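Putative SAM-dependent O-methyltranferase (Podospora anserina, PDB 4YMH) probably transfers methyl groups from S-adenosylmethionine to oxygen atoms of its substrates. Local coordinates at residues A82-T87 / G117-L122. Residues are numbered along the deposited sequence; the frame is centred on the assembly and turned at random.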
loop_
_atom_site.group_PDB
_atom_site.type_symbol
_atom_site.label_atom_id
_atom_site.label_comp_id
_atom_site.label_asym_id
_atom_site.label_seq_id
_atom_site.Cartn_x
_atom_site.Cartn_y
_atom_site.Cartn_z
ATOM N N ALA A 82 -15.827 -2.064 8.161
ATOM C CA ALA A 82 -14.389 -2.324 8.280
ATOM C C ALA A 82 -13.701 -1.226 9.097
ATOM O O ALA A 82 -12.943 -1.520 10.027
ATOM C CB ALA A 82 -13.731 -2.449 6.903
ATOM N N TRP A 83 -13.965 0.035 8.753
ATOM C CA TRP A 83 -13.404 1.160 9.512
ATOM C C TRP A 83 -13.814 1.101 10.983
ATOM O O TRP A 83 -13.007 1.349 11.901
ATOM C CB TRP A 83 -13.852 2.505 8.910
ATOM C CG TRP A 83 -13.471 2.724 7.462
ATOM C CD1 TRP A 83 -14.309 3.086 6.443
ATOM C CD2 TRP A 83 -12.167 2.604 6.881
ATOM N NE1 TRP A 83 -13.609 3.189 5.267
ATOM C CE2 TRP A 83 -12.292 2.898 5.508
ATOM C CE3 TRP A 83 -10.902 2.273 7.387
ATOM C CZ2 TRP A 83 -11.201 2.872 4.634
ATOM C CZ3 TRP A 83 -9.827 2.245 6.522
ATOM C CH2 TRP A 83 -9.982 2.548 5.156
ATOM N N TYR A 84 -15.090 0.785 11.197
ATOM C CA TYR A 84 -15.641 0.610 12.537
ATOM C C TYR A 84 -14.830 -0.424 13.320
ATOM O O TYR A 84 -14.398 -0.168 14.458
ATOM C CB TYR A 84 -17.130 0.210 12.442
ATOM C CG TYR A 84 -17.808 -0.046 13.780
ATOM C CD1 TYR A 84 -18.318 1.003 14.537
ATOM C CD2 TYR A 84 -17.933 -1.332 14.281
ATOM C CE1 TYR A 84 -18.929 0.776 15.758
ATOM C CE2 TYR A 84 -18.543 -1.573 15.512
ATOM C CZ TYR A 84 -19.041 -0.514 16.244
ATOM O OH TYR A 84 -19.653 -0.744 17.457
ATOM N N GLU A 85 -14.585 -1.577 12.705
ATOM C CA GLU A 85 -13.811 -2.622 13.376
ATOM C C GLU A 85 -12.390 -2.146 13.678
ATOM O O GLU A 85 -11.813 -2.475 14.727
ATOM C CB GLU A 85 -13.755 -3.898 12.523
ATOM C CG GLU A 85 -15.054 -4.717 12.477
ATOM C CD GLU A 85 -15.371 -5.439 13.782
ATOM O OE1 GLU A 85 -14.552 -5.393 14.733
ATOM O OE2 GLU A 85 -16.449 -6.068 13.851
ATOM N N GLY A 86 -11.828 -1.367 12.759
ATOM C CA GLY A 86 -10.456 -0.916 12.916
ATOM C C GLY A 86 -10.284 0.203 13.924
ATOM O O GLY A 86 -9.156 0.556 14.268
ATOM N N THR A 87 -11.394 0.775 14.387
ATOM C CA THR A 87 -11.320 1.859 15.365
ATOM C C THR A 87 -12.102 1.608 16.665
ATOM O O THR A 87 -12.514 2.554 17.341
ATOM C CB THR A 87 -11.822 3.169 14.743
ATOM O OG1 THR A 87 -13.145 2.974 14.228
ATOM C CG2 THR A 87 -10.888 3.623 13.631
ATOM N N GLY A 117 -22.456 1.931 17.353
ATOM C CA GLY A 117 -22.920 2.960 18.260
ATOM C C GLY A 117 -23.378 4.189 17.510
ATOM O O GLY A 117 -23.666 4.133 16.314
ATOM N N ASP A 118 -23.394 5.320 18.168
ATOM C CA ASP A 118 -23.725 6.572 17.540
ATOM C C ASP A 118 -22.574 7.029 16.681
ATOM O O ASP A 118 -22.728 7.890 15.864
ATOM C CB ASP A 118 -23.955 7.643 18.604
ATOM C CG ASP A 118 -25.372 7.633 19.150
ATOM O OD1 ASP A 118 -25.914 8.714 19.387
ATOM O OD2 ASP A 118 -25.949 6.548 19.331
ATOM N N ARG A 119 -21.398 6.469 16.890
ATOM C CA ARG A 119 -20.209 6.955 16.170
ATOM C C ARG A 119 -20.179 6.710 14.657
ATOM O O ARG A 119 -19.337 7.287 13.962
ATOM C CB ARG A 119 -18.935 6.370 16.794
ATOM C CG ARG A 119 -18.691 4.875 16.640
ATOM C CD ARG A 119 -17.452 4.498 17.498
ATOM N NE ARG A 119 -17.035 3.099 17.378
ATOM C CZ ARG A 119 -16.105 2.655 16.534
ATOM N NH1 ARG A 119 -15.489 3.495 15.721
ATOM N NH2 ARG A 119 -15.790 1.369 16.499
ATOM N N VAL A 120 -21.067 5.861 14.142
ATOM C CA VAL A 120 -21.214 5.700 12.692
ATOM C C VAL A 120 -22.395 6.527 12.210
ATOM O O VAL A 120 -23.500 6.341 12.666
ATOM C CB VAL A 120 -21.424 4.236 12.286
ATOM C CG1 VAL A 120 -21.677 4.131 10.796
ATOM C CG2 VAL A 120 -20.223 3.398 12.702
ATOM N N LYS A 121 -22.146 7.447 11.294
ATOM C CA LYS A 121 -23.133 8.427 10.886
ATOM C C LYS A 121 -23.290 8.392 9.369
ATOM O O LYS A 121 -22.363 8.734 8.645
ATOM C CB LYS A 121 -22.709 9.818 11.357
ATOM C CG LYS A 121 -23.727 10.919 11.114
ATOM C CD LYS A 121 -23.181 12.255 11.596
ATOM C CE LYS A 121 -24.204 13.369 11.449
ATOM N NZ LYS A 121 -23.672 14.666 11.955
ATOM N N LEU A 122 -24.453 7.950 8.897
ATOM C CA LEU A 122 -24.726 7.926 7.464
ATOM C C LEU A 122 -25.466 9.188 7.048
ATOM O O LEU A 122 -26.506 9.528 7.607
ATOM C CB LEU A 122 -25.540 6.692 7.079
ATOM C CG LEU A 122 -25.971 6.564 5.616
ATOM C CD1 LEU A 122 -24.776 6.573 4.687
ATOM C CD2 LEU A 122 -26.782 5.296 5.420
HETATM O O HOH W 1 -20.184 1.545 18.713
#
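R119 lays its guanidinium over one face of the Y84 ring. The two planes are 17° apart. R119 NH2 lies toward the rim of that face, 3.2 Å from Y84 CD1, and R119 NE lies 3.4 Å from Y84 CE1. CG of Y84 is anti to its backbone N (chi1 178°), and the end of the side chain comes nearer to 117-122. The R119 chain runs extended from CG to NE and crosses the tyrosine side chain at about a right angle.

The same guanidinium makes two hydrogen bonds close to its own plane. R119 NH2 donates to Y84 O at 2.9 Å, and R119 NH1 donates to T87 OG1 at 2.8 Å. Y84 O also accepts from T87 N, and the two donors come from opposite faces of the carbonyl plane. T87 OG1 in turn donates to W83 O, so two hydrogen bonds grip this hydroxyl. The contact lies in the Rossmann-like fold of class I methyltransferases. It joins helix 78-86 and the following T87 to the turn that leads into strand 120-124, an edge strand of the sheet within the chain. G117 to V120 form a type I beta turn there. NH1 of R119 has a further acceptor in A92 O, in the loop before strand 93-98. An alanine in place of R119 would probably leave Y84 O and T87 OG1 without these donors and take the guanidinium away from that face of Y84, leaving the turn less firmly tied to helix 78-86.

On the strand, V120 CG2 packs obliquely on the Y84 ring, 3.6 Å from Y84 CD1. At the far end of the ring, a water lies 2.7 Å from Y84 OH, in the plane of the ring. It also accepts a weak hydrogen bond from G117 N.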